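PDB 2J5Z: ficolin-3 from Homo sapiens, which probably acts as a soluble lectin of innate immunity, recognising sugars such as galactose through its trimeric fibrinogen-like domain. Local coordinates for residues S71-G75 and W84-N89; L90-T94 and F120-G124; G97-L101 and R217-R221; D143-H148 and C180-N184. The contacts are given in a common frame with arbitrary orientation. Where two conformers were deposited one is given. Residue numbers count along the deposited sequence, not the author numbering.

Contact 1 of 4, residues S71-G75 and W84-N89; sequences SYRAG and WLGNEN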
loop_
_atom_site.group_PDB
_atom_site.type_symbol
_atom_site.label_atom_id
_atom_site.label_comp_id
_atom_site.label_asym_id
_atom_site.label_seq_id
_atom_site.Cartn_x
_atom_site.Cartn_y
_atom_site.Cartn_z
ATOM N N SER A 71 8.747 22.234 -0.778
ATOM C CA SER A 71 8.399 20.835 -1.002
ATOM C C SER A 71 9.416 19.897 -0.350
ATOM O O SER A 71 9.045 18.955 0.343
ATOM C CB SER A 71 8.315 20.548 -2.499
ATOM O OG SER A 71 7.145 21.124 -3.059
ATOM N N TYR A 72 10.701 20.163 -0.560
ATOM C CA TYR A 72 11.718 19.352 0.092
ATOM C C TYR A 72 11.688 19.525 1.598
ATOM O O TYR A 72 11.990 18.589 2.340
ATOM C CB TYR A 72 13.117 19.609 -0.496
ATOM C CG TYR A 72 13.344 18.696 -1.656
ATOM C CD1 TYR A 72 13.711 17.365 -1.451
ATOM C CD2 TYR A 72 13.075 19.114 -2.960
ATOM C CE1 TYR A 72 13.873 16.500 -2.506
ATOM C CE2 TYR A 72 13.232 18.250 -4.039
ATOM C CZ TYR A 72 13.620 16.930 -3.791
ATOM O OH TYR A 72 13.800 16.027 -4.814
ATOM N N ARG A 73 11.315 20.715 2.062
ATOM C CA ARG A 73 11.282 20.975 3.497
ATOM C C ARG A 73 10.205 20.148 4.198
ATOM O O ARG A 73 10.440 19.569 5.254
ATOM C CB ARG A 73 11.045 22.471 3.777
ATOM C CG ARG A 73 10.822 22.804 5.253
ATOM C CD ARG A 73 10.647 24.335 5.464
ATOM N NE ARG A 73 9.405 24.774 4.830
ATOM C CZ ARG A 73 9.255 25.899 4.130
ATOM N NH1 ARG A 73 10.290 26.717 3.922
ATOM N NH2 ARG A 73 8.061 26.184 3.604
ATOM N N ALA A 74 9.022 20.115 3.592
ATOM C CA ALA A 74 7.835 19.511 4.184
ATOM C C ALA A 74 7.702 18.028 3.854
ATOM O O ALA A 74 6.998 17.294 4.544
ATOM C CB ALA A 74 6.597 20.253 3.677
ATOM N N GLY A 75 8.355 17.603 2.783
ATOM C CA GLY A 75 8.208 16.236 2.279
ATOM C C GLY A 75 7.153 16.145 1.185
ATOM O O GLY A 75 6.266 17.004 1.099
ATOM N N TRP A 84 9.922 11.591 -0.545
ATOM C CA TRP A 84 10.977 12.207 0.265
ATOM C C TRP A 84 10.302 12.615 1.577
ATOM O O TRP A 84 9.330 13.372 1.566
ATOM C CB TRP A 84 11.543 13.440 -0.457
ATOM C CG TRP A 84 12.560 14.189 0.352
ATOM C CD1 TRP A 84 12.356 15.321 1.098
ATOM C CD2 TRP A 84 13.942 13.845 0.505
ATOM N NE1 TRP A 84 13.542 15.707 1.698
ATOM C CE2 TRP A 84 14.528 14.822 1.340
ATOM C CE3 TRP A 84 14.745 12.818 -0.005
ATOM C CZ2 TRP A 84 15.885 14.790 1.696
ATOM C CZ3 TRP A 84 16.097 12.790 0.344
ATOM C CH2 TRP A 84 16.649 13.765 1.182
ATOM N N LEU A 85 10.801 12.135 2.717
ATOM C CA LEU A 85 10.095 12.319 3.986
ATOM C C LEU A 85 9.985 13.794 4.388
ATOM O O LEU A 85 9.007 14.198 5.028
ATOM C CB LEU A 85 10.809 11.551 5.107
ATOM C CG LEU A 85 10.115 11.538 6.466
ATOM C CD1 LEU A 85 8.768 10.825 6.412
ATOM C CD2 LEU A 85 11.045 10.852 7.489
ATOM N N GLY A 86 10.995 14.578 4.014
ATOM C CA GLY A 86 11.034 16.011 4.315
ATOM C C GLY A 86 12.214 16.424 5.176
ATOM O O GLY A 86 12.517 15.791 6.177
ATOM N N ASN A 87 12.873 17.505 4.788
ATOM C CA ASN A 87 14.071 17.946 5.491
ATOM C C ASN A 87 13.809 18.364 6.927
ATOM O O ASN A 87 14.614 18.079 7.819
ATOM C CB ASN A 87 14.736 19.089 4.726
ATOM C CG ASN A 87 15.318 18.642 3.404
ATOM O OD1 ASN A 87 15.532 17.454 3.176
ATOM N ND2 ASN A 87 15.575 19.596 2.523
ATOM N N GLU A 88 12.681 19.041 7.168
ATOM C CA GLU A 88 12.369 19.432 8.538
ATOM C C GLU A 88 12.143 18.218 9.453
ATOM O O GLU A 88 12.631 18.190 10.585
ATOM C CB GLU A 88 11.201 20.426 8.584
ATOM C CG GLU A 88 10.864 20.913 9.976
ATOM C CD GLU A 88 11.977 21.756 10.633
ATOM O OE1 GLU A 88 12.847 22.308 9.908
ATOM O OE2 GLU A 88 11.944 21.888 11.884
ATOM N N ASN A 89 11.444 17.205 8.947
ATOM C CA ASN A 89 11.280 15.930 9.655
ATOM C C ASN A 89 12.645 15.296 9.954
ATOM O O ASN A 89 12.930 14.877 11.092
ATOM C CB ASN A 89 10.403 14.983 8.818
ATOM C CG ASN A 89 8.947 15.392 8.829
ATOM O OD1 ASN A 89 8.448 15.884 9.842
ATOM N ND2 ASN A 89 8.251 15.184 7.708
HETATM O O HOH W 1 9.511 17.760 6.855
HETATM O O HOH W 2 5.894 16.986 7.148
#
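Two short helices of the fibrinogen-like domain meet end to end here: the C-terminal end of helix 69-74 offers carbonyls from its last turn to the N-terminus of helix 87-94. Y72 O accepts from N87 N at 2.8 Å and R73 O from E88 N at 3.0 Å, so the first two amides of helix 87-94, which follow the N-cap residue G86, find their acceptors in the main chain of helix 69-74. Y72 holds chi1 at -88°, near m, which turns the edge of its ring onto the face of W84; the ring of Y72 and the five-membered ring of W84 form a T-shaped pair, centroids 4.8 Å apart and planes at 64°. W84, chi1 t, uses its NE1 for weak hydrogen bonds to N87 OD1 (3.0 Å) and to Y72 O (3.3 Å). R73 and E88, both t at chi1, touch through their aliphatic parts, R73 CG to E88 CB at 4.1 Å; their charged ends go elsewhere, R73 to E125 and E88 to Y129 and Q92. Both glycines have positive phi, and the backbones close to 3.5 Å between G75 CA and G86 CA, where a CB on either would clash. N89, chi1 m, folds back over the turn: OD1 is bonded to R37, while ND2 donates to L85 O at 3.0 Å and to a water, 3.0 Å away, that also donates to A74 O at 2.8 Å.

Contact 2 of 4, residues L90-T94 and F120-G124; sequences LHQLT and FRLLG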
loop_
_atom_site.group_PDB
_atom_site.type_symbol
_atom_site.label_atom_id
_atom_site.label_comp_id
_atom_site.label_asym_id
_atom_site.label_seq_id
_atom_site.Cartn_x
_atom_site.Cartn_y
_atom_site.Cartn_z
ATOM N N LEU A 90 13.503 15.259 8.942
ATOM C CA LEU A 90 14.842 14.677 9.095
ATOM C C LEU A 90 15.689 15.450 10.102
ATOM O O LEU A 90 16.374 14.859 10.946
ATOM C CB LEU A 90 15.562 14.593 7.741
ATOM C CG LEU A 90 15.029 13.497 6.802
ATOM C CD1 LEU A 90 15.519 13.661 5.365
ATOM C CD2 LEU A 90 15.385 12.089 7.318
ATOM N N HIS A 91 15.635 16.782 10.040
ATOM C CA HIS A 91 16.316 17.553 11.075
ATOM C C HIS A 91 15.797 17.230 12.480
ATOM O O HIS A 91 16.581 17.041 13.425
ATOM C CB HIS A 91 16.157 19.060 10.818
ATOM C CG HIS A 91 16.714 19.896 11.925
ATOM N ND1 HIS A 91 15.923 20.614 12.800
ATOM C CD2 HIS A 91 17.991 20.082 12.331
ATOM C CE1 HIS A 91 16.694 21.226 13.684
ATOM N NE2 HIS A 91 17.953 20.921 13.422
ATOM N N GLN A 92 14.475 17.192 12.643
ATOM C CA GLN A 92 13.895 16.908 13.961
ATOM C C GLN A 92 14.240 15.507 14.468
ATOM O O GLN A 92 14.585 15.330 15.647
ATOM C CB GLN A 92 12.375 17.148 13.949
ATOM C CG GLN A 92 12.056 18.656 13.904
ATOM C CD GLN A 92 10.581 18.950 13.829
ATOM O OE1 GLN A 92 9.752 18.138 14.237
ATOM N NE2 GLN A 92 10.243 20.139 13.341
ATOM N N LEU A 93 14.199 14.529 13.569
ATOM C CA LEU A 93 14.519 13.151 13.943
ATOM C C LEU A 93 15.978 13.010 14.351
ATOM O O LEU A 93 16.293 12.311 15.316
ATOM C CB LEU A 93 14.243 12.191 12.787
ATOM C CG LEU A 93 12.797 11.810 12.490
ATOM C CD1 LEU A 93 12.714 11.288 11.073
ATOM C CD2 LEU A 93 12.260 10.789 13.504
ATOM N N THR A 94 16.865 13.676 13.614
ATOM C CA THR A 94 18.299 13.416 13.754
ATOM C C THR A 94 19.023 14.359 14.711
ATOM O O THR A 94 20.239 14.256 14.876
ATOM C CB THR A 94 19.016 13.361 12.389
ATOM O OG1 THR A 94 18.948 14.641 11.751
ATOM C CG2 THR A 94 18.377 12.294 11.485
ATOM N N PHE A 120 24.251 10.120 10.334
ATOM C CA PHE A 120 23.617 11.039 9.406
ATOM C C PHE A 120 22.796 12.025 10.232
ATOM O O PHE A 120 22.025 11.633 11.111
ATOM C CB PHE A 120 22.696 10.252 8.448
ATOM C CG PHE A 120 21.807 11.102 7.574
ATOM C CD1 PHE A 120 22.170 11.385 6.255
ATOM C CD2 PHE A 120 20.581 11.569 8.039
ATOM C CE1 PHE A 120 21.334 12.150 5.433
ATOM C CE2 PHE A 120 19.748 12.332 7.231
ATOM C CZ PHE A 120 20.110 12.610 5.929
ATOM N N ARG A 121 22.960 13.302 9.935
ATOM C CA ARG A 121 22.203 14.341 10.622
ATOM C C ARG A 121 22.051 15.513 9.689
ATOM O O ARG A 121 22.961 15.812 8.913
ATOM C CB ARG A 121 22.963 14.763 11.886
ATOM C CG ARG A 121 22.337 15.875 12.672
ATOM C CD ARG A 121 23.024 16.019 14.037
ATOM N NE ARG A 121 24.448 16.301 13.880
ATOM C CZ ARG A 121 24.978 17.519 13.813
ATOM N NH1 ARG A 121 24.203 18.603 13.915
ATOM N NH2 ARG A 121 26.294 17.653 13.670
ATOM N N LEU A 122 20.898 16.187 9.735
ATOM C CA LEU A 122 20.774 17.439 8.999
ATOM C C LEU A 122 20.695 18.600 9.973
ATOM O O LEU A 122 19.997 18.516 10.994
ATOM C CB LEU A 122 19.520 17.461 8.108
ATOM C CG LEU A 122 19.362 16.430 7.001
ATOM C CD1 LEU A 122 18.155 16.794 6.130
ATOM C CD2 LEU A 122 20.644 16.325 6.172
ATOM N N LEU A 123 21.407 19.673 9.663
ATOM C CA LEU A 123 21.268 20.906 10.439
ATOM C C LEU A 123 19.896 21.490 10.151
ATOM O O LEU A 123 19.161 20.950 9.316
ATOM C CB LEU A 123 22.385 21.890 10.100
ATOM C CG LEU A 123 23.714 21.637 10.832
ATOM C CD1 LEU A 123 24.273 20.269 10.473
ATOM C CD2 LEU A 123 24.741 22.726 10.549
ATOM N N GLY A 124 19.538 22.566 10.852
ATOM C CA GLY A 124 18.213 23.194 10.696
ATOM C C GLY A 124 18.067 24.071 9.455
ATOM O O GLY A 124 18.992 24.203 8.655
HETATM O O HOH W 3 19.393 17.614 13.699
#
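H91 lays one face of its imidazole over G124, whose CA sits 3.6 Å from the ring centroid and 15° off the normal, a CH-pi contact. It marks one end of a helix-on-sheet packing in the fibrinogen-like domain, where helix 87-94 crosses the last part of strand 112-122. The axes of the short segments 90-94 and 120-122 approach to 6.9 Å with 126° between their directions, an oblique crossing. L90 fills the space beneath the helix, with its CB 3.8 Å from L122 CD1 and its CD2 4.4 Å from F120 CE2; L220 of strand 215-220 packs against both L90 and F120, extending this apolar layer. T94 brings its CG2 to the edge of the F120 ring, at 4.2 Å from CD2. A water donates to H91 O and L122 O, both at 2.9 Å. The hydroxyl of T94 joins helix to strand directly: its OG1 donates to L90 O at 2.7 Å and accepts from L122 N at 3.2 Å.

Contact 3 of 4, residues G97-L101 and R217-R221; sequences GNWEL and RMMLR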
loop_
_atom_site.group_PDB
_atom_site.type_symbol
_atom_site.label_atom_id
_atom_site.label_comp_id
_atom_site.label_asym_id
_atom_site.label_seq_id
_atom_site.Cartn_x
_atom_site.Cartn_y
_atom_site.Cartn_z
ATOM N N GLY A 97 20.325 11.307 19.233
ATOM C CA GLY A 97 20.577 9.906 18.897
ATOM C C GLY A 97 21.567 9.744 17.755
ATOM O O GLY A 97 21.833 10.686 17.002
ATOM N N ASN A 98 22.168 8.570 17.658
ATOM C CA ASN A 98 22.998 8.300 16.505
ATOM C C ASN A 98 22.200 7.479 15.511
ATOM O O ASN A 98 21.662 6.422 15.845
ATOM C CB ASN A 98 24.322 7.636 16.897
ATOM C CG ASN A 98 25.332 8.631 17.460
ATOM O OD1 ASN A 98 25.037 9.361 18.402
ATOM N ND2 ASN A 98 26.530 8.653 16.886
ATOM N N TRP A 99 22.073 8.011 14.304
ATOM C CA TRP A 99 21.391 7.324 13.220
ATOM C C TRP A 99 22.375 6.991 12.113
ATOM O O TRP A 99 22.942 7.890 11.500
ATOM C CB TRP A 99 20.295 8.203 12.620
ATOM C CG TRP A 99 19.248 8.698 13.577
ATOM C CD1 TRP A 99 19.388 9.690 14.508
ATOM C CD2 TRP A 99 17.880 8.275 13.642
ATOM N NE1 TRP A 99 18.195 9.888 15.168
ATOM C CE2 TRP A 99 17.253 9.038 14.648
ATOM C CE3 TRP A 99 17.123 7.327 12.945
ATOM C CZ2 TRP A 99 15.908 8.871 14.983
ATOM C CZ3 TRP A 99 15.780 7.165 13.283
ATOM C CH2 TRP A 99 15.192 7.935 14.292
ATOM N N GLU A 100 22.568 5.705 11.855
ATOM C CA GLU A 100 23.432 5.271 10.770
ATOM C C GLU A 100 22.650 5.360 9.464
ATOM O O GLU A 100 21.432 5.165 9.455
ATOM C CB GLU A 100 23.896 3.831 11.007
ATOM C CG GLU A 100 22.748 2.878 11.230
ATOM C CD GLU A 100 23.161 1.450 11.562
ATOM O OE1 GLU A 100 24.260 1.018 11.139
ATOM O OE2 GLU A 100 22.354 0.760 12.232
ATOM N N LEU A 101 23.347 5.684 8.380
ATOM C CA LEU A 101 22.732 5.765 7.062
ATOM C C LEU A 101 23.080 4.544 6.217
ATOM O O LEU A 101 24.259 4.223 6.042
ATOM C CB LEU A 101 23.200 7.024 6.322
ATOM C CG LEU A 101 22.705 7.163 4.869
ATOM C CD1 LEU A 101 21.173 7.412 4.792
ATOM C CD2 LEU A 101 23.444 8.275 4.138
ATOM N N ARG A 217 16.871 3.346 -2.241
ATOM C CA ARG A 217 16.274 3.710 -0.946
ATOM C C ARG A 217 17.346 4.338 -0.085
ATOM O O ARG A 217 18.506 3.958 -0.193
ATOM C CB ARG A 217 15.701 2.505 -0.203
ATOM C CG ARG A 217 14.599 1.740 -0.938
ATOM C CD ARG A 217 13.851 0.830 0.024
ATOM N NE ARG A 217 14.680 -0.206 0.634
ATOM C CZ ARG A 217 14.242 -1.003 1.602
ATOM N NH1 ARG A 217 13.002 -0.863 2.047
ATOM N NH2 ARG A 217 15.020 -1.940 2.121
ATOM N N MET A 218 16.959 5.297 0.759
ATOM C CA MET A 218 17.868 5.821 1.790
ATOM C C MET A 218 17.210 5.626 3.144
ATOM O O MET A 218 16.031 5.955 3.324
ATOM C CB MET A 218 18.167 7.308 1.561
ATOM C CG MET A 218 18.632 7.655 0.135
ATOM S SD MET A 218 18.903 9.434 -0.126
ATOM C CE MET A 218 20.433 9.712 0.768
ATOM N N MET A 219 17.960 5.111 4.115
ATOM C CA MET A 219 17.326 4.684 5.350
ATOM C C MET A 219 18.233 4.889 6.562
ATOM O O MET A 219 19.456 4.877 6.430
ATOM C CB MET A 219 16.893 3.214 5.229
ATOM C CG MET A 219 17.971 2.287 4.685
ATOM S SD MET A 219 17.348 0.872 3.695
ATOM C CE MET A 219 16.499 -0.014 4.959
ATOM N N LEU A 220 17.616 5.083 7.725
ATOM C CA LEU A 220 18.322 5.364 8.976
ATOM C C LEU A 220 17.994 4.383 10.083
ATOM O O LEU A 220 16.843 3.936 10.232
ATOM C CB LEU A 220 17.913 6.754 9.495
ATOM C CG LEU A 220 18.118 7.940 8.574
ATOM C CD1 LEU A 220 17.542 9.192 9.229
ATOM C CD2 LEU A 220 19.596 8.115 8.234
ATOM N N ARG A 221 18.989 4.080 10.911
ATOM C CA ARG A 221 18.732 3.263 12.086
ATOM C C ARG A 221 19.625 3.669 13.256
ATOM O O ARG A 221 20.846 3.801 13.117
ATOM C CB ARG A 221 18.917 1.779 11.758
ATOM C CG ARG A 221 18.702 0.856 12.950
ATOM C CD ARG A 221 18.730 -0.616 12.547
ATOM N NE ARG A 221 20.071 -1.096 12.196
ATOM C CZ ARG A 221 20.335 -2.348 11.825
ATOM N NH1 ARG A 221 19.353 -3.239 11.761
ATOM N NH2 ARG A 221 21.577 -2.714 11.521
ATOM O OXT ARG A 221 19.144 3.857 14.371
HETATM O O HOH W 4 22.752 3.520 14.883
HETATM O O HOH W 5 20.582 3.930 16.569
HETATM O O HOH W 6 24.036 -1.690 10.455
#
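The C-terminal end of the chain lies antiparallel beside residues 98-101, and the two run close enough for main chain to pair with main chain. R221 N donates to E100 O at 3.0 Å, and E100 N returns a bond to R221 O, whose position is less certain; one step on, L101 faces L220 as a non-hydrogen-bonded pair with CA atoms 4.8 Å apart. The side chains sort onto two faces. On one, L220 is the bump: its CB presses on W99 CE3 at 3.6 Å and its CD2 meets L101 CD1 at 3.9 Å, so it fills the hollow between the indole and the leucine. F120, L90 and T94 also pack on L220. L101 CD1 reaches on to M218 CB at 4.4 Å. On the other face, E100 and R221 stretch out side by side and join in a salt bridge, E100 OE2 to R221 NE at 2.9 Å, while a water spans E100 OE1 and R221 NH2. The guanidinium also donates through NH1 to the carbonyls of E48 and G50. This is the meeting of neighbouring antiparallel strands in the central sheet of the fibrinogen-like domain, strand 215-220 lying between strands 101-106 and 52-58.

Contact 4 of 4, residues D143-H148 and C180-N184; sequences DSLSLH and CYRSN. With GAL (beta-D-galactopyranose), chain E.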
loop_
_atom_site.group_PDB
_atom_site.type_symbol
_atom_site.label_atom_id
_atom_site.label_comp_id
_atom_site.label_asym_id
_atom_site.label_seq_id
_atom_site.Cartn_x
_atom_site.Cartn_y
_atom_site.Cartn_z
ATOM N N ASP A 143 31.835 4.797 -1.796
ATOM C CA ASP A 143 31.453 6.055 -1.161
ATOM C C ASP A 143 31.267 7.162 -2.194
ATOM O O ASP A 143 32.218 7.574 -2.870
ATOM C CB ASP A 143 32.507 6.440 -0.117
ATOM C CG ASP A 143 32.187 7.738 0.596
ATOM O OD1 ASP A 143 31.064 8.269 0.431
ATOM O OD2 ASP A 143 33.079 8.225 1.322
ATOM N N SER A 144 30.031 7.652 -2.315
ATOM C CA SER A 144 29.752 8.799 -3.179
ATOM C C SER A 144 28.988 9.918 -2.459
ATOM O O SER A 144 28.397 10.778 -3.107
ATOM C CB SER A 144 28.962 8.365 -4.418
ATOM O OG SER A 144 29.779 7.624 -5.315
ATOM N N LEU A 145 28.996 9.892 -1.130
ATOM C CA LEU A 145 28.273 10.890 -0.359
ATOM C C LEU A 145 29.185 11.745 0.530
ATOM O O LEU A 145 28.781 12.818 0.954
ATOM C CB LEU A 145 27.175 10.229 0.482
ATOM C CG LEU A 145 26.025 11.115 0.991
ATOM C CD1 LEU A 145 25.300 11.801 -0.159
ATOM C CD2 LEU A 145 25.044 10.300 1.817
ATOM N N SER A 146 30.419 11.306 0.772
ATOM C CA SER A 146 31.305 12.048 1.678
ATOM C C SER A 146 31.593 13.449 1.177
ATOM O O SER A 146 31.653 14.392 1.968
ATOM C CB SER A 146 32.623 11.303 1.912
ATOM O OG SER A 146 32.404 10.132 2.663
ATOM N N LEU A 147 31.769 13.585 -0.135
ATOM C CA LEU A 147 31.977 14.897 -0.760
ATOM C C LEU A 147 30.881 15.876 -0.348
ATOM O O LEU A 147 31.113 17.073 -0.193
ATOM C CB LEU A 147 32.008 14.773 -2.298
ATOM C CG LEU A 147 31.804 16.079 -3.086
ATOM C CD1 LEU A 147 32.991 17.035 -2.931
ATOM C CD2 LEU A 147 31.488 15.858 -4.569
ATOM N N HIS A 148 29.677 15.350 -0.157
ATOM C CA HIS A 148 28.523 16.182 0.099
ATOM C C HIS A 148 28.363 16.558 1.561
ATOM O O HIS A 148 27.586 17.451 1.894
ATOM C CB HIS A 148 27.275 15.506 -0.461
ATOM C CG HIS A 148 27.267 15.486 -1.954
ATOM N ND1 HIS A 148 27.614 14.374 -2.686
ATOM C CD2 HIS A 148 27.028 16.467 -2.848
ATOM C CE1 HIS A 148 27.557 14.663 -3.975
ATOM N NE2 HIS A 148 27.205 15.928 -4.099
ATOM N N CYS A 180 29.078 19.564 -9.505
ATOM C CA CYS A 180 27.852 19.522 -8.715
ATOM C C CYS A 180 27.731 18.322 -7.771
ATOM O O CYS A 180 27.303 18.490 -6.624
ATOM C CB CYS A 180 26.631 19.591 -9.632
ATOM S SG CYS A 180 26.420 21.202 -10.386
ATOM N N TYR A 181 28.087 17.124 -8.236
ATOM C CA TYR A 181 27.829 15.920 -7.435
ATOM C C TYR A 181 28.659 14.652 -7.691
ATOM O O TYR A 181 29.192 14.434 -8.785
ATOM C CB TYR A 181 26.336 15.546 -7.508
ATOM C CG TYR A 181 25.860 14.929 -8.822
ATOM C CD1 TYR A 181 26.043 13.575 -9.086
ATOM C CD2 TYR A 181 25.181 15.691 -9.764
ATOM C CE1 TYR A 181 25.587 12.997 -10.266
ATOM C CE2 TYR A 181 24.714 15.120 -10.953
ATOM C CZ TYR A 181 24.925 13.776 -11.196
ATOM O OH TYR A 181 24.470 13.190 -12.358
ATOM N N ARG A 182 28.746 13.816 -6.656
ATOM C CA ARG A 182 29.144 12.416 -6.795
ATOM C C ARG A 182 27.910 11.528 -6.657
ATOM O O ARG A 182 27.923 10.377 -7.083
ATOM C CB ARG A 182 30.153 12.013 -5.715
ATOM C CG ARG A 182 31.384 12.905 -5.607
ATOM C CD ARG A 182 32.657 12.191 -6.004
ATOM N NE ARG A 182 32.768 10.862 -5.409
ATOM C CZ ARG A 182 33.310 9.823 -6.036
ATOM N NH1 ARG A 182 33.793 9.967 -7.266
ATOM N NH2 ARG A 182 33.372 8.647 -5.442
ATOM N N SER A 183 26.854 12.055 -6.032
ATOM C CA SER A 183 25.562 11.341 -5.943
ATOM C C SER A 183 24.393 12.294 -6.198
ATOM O O SER A 183 24.466 13.485 -5.910
ATOM C CB SER A 183 25.393 10.645 -4.587
ATOM O OG SER A 183 25.611 11.555 -3.518
ATOM N N ASN A 184 23.297 11.753 -6.714
ATOM C CA ASN A 184 22.191 12.576 -7.179
ATOM C C ASN A 184 20.906 11.750 -7.147
ATOM O O ASN A 184 20.207 11.619 -8.160
ATOM C CB ASN A 184 22.480 13.022 -8.620
ATOM C CG ASN A 184 21.516 14.060 -9.123
ATOM O OD1 ASN A 184 21.167 15.020 -8.407
ATOM N ND2 ASN A 184 21.097 13.908 -10.396
HETATM C C1 GAL E . 30.156 16.970 -11.380
HETATM C C2 GAL E . 29.448 15.631 -11.248
HETATM C C3 GAL E . 28.597 15.342 -12.478
HETATM C C4 GAL E . 27.838 16.565 -12.998
HETATM C C5 GAL E . 28.636 17.856 -12.895
HETATM C C6 GAL E . 27.759 19.058 -13.221
HETATM O O1 GAL E . 30.929 17.250 -10.206
HETATM O O2 GAL E . 30.415 14.583 -11.087
HETATM O O3 GAL E . 27.659 14.316 -12.147
HETATM O O4 GAL E . 26.616 16.719 -12.272
HETATM O O5 GAL E . 29.149 17.957 -11.570
HETATM O O6 GAL E . 28.467 19.945 -14.096
#
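D143 opens the first segment by folding the chain over itself: its OD1 accepts from L145 N and S146 N, both at 3.1 Å, the first of these an Asx turn, and also bonds Y117. D143 O takes a hydrogen bond of 3.0 Å from R182 NH2. S144 follows with its own carbonyl, S144 O accepting from S183 OG at 2.9 Å, while its hydroxyl is bonded to S205. L145 points its CB away, yet CD1 comes back to 3.4 Å from S183 OG. Then comes a 3-10 turn, 146-148, with H148 N bonded to L145 O at 2.9 Å. L147 points its CB toward the second segment, and H148 packs against the backbone of residues 180-182, with W175 in a T-shaped stack on it. Beyond that backbone sits galactose. C180, preceded by a cis peptide and disulfide-bonded to C167, donates from its N to GAL O5 at 2.6 Å, and a face of the Y181 ring lies over GAL O3. Within this segment the sugar's hydrogen bonds are made by main-chain atoms, C180 N and, weakly, Y181 N and O, while the polar bonds to D143 O and S144 O join the residues just after that sugar-binding pair to 143-144.

In the fold
Contacts 1, 2 and 3 form one connected region. Helix 87-94 takes part in contacts 1 and 2, whose centres are about 11 Å apart and which touch through W84 and L90. Contact 2 continues into contact 3, their centres also about 11 Å apart, where F120 meets L220 on the same antiparallel sheet. Along the chain contact 1 closes first; the segments of contacts 2 and 3 then alternate, and contact 4 falls wholly between the two segments of contact 3. Its centre is about 17 Å from that of contact 3, and L101 and L145 touch. The chain thus leaves the sheet to build the loop region carrying the galactose pocket, then returns to finish as a strand within it.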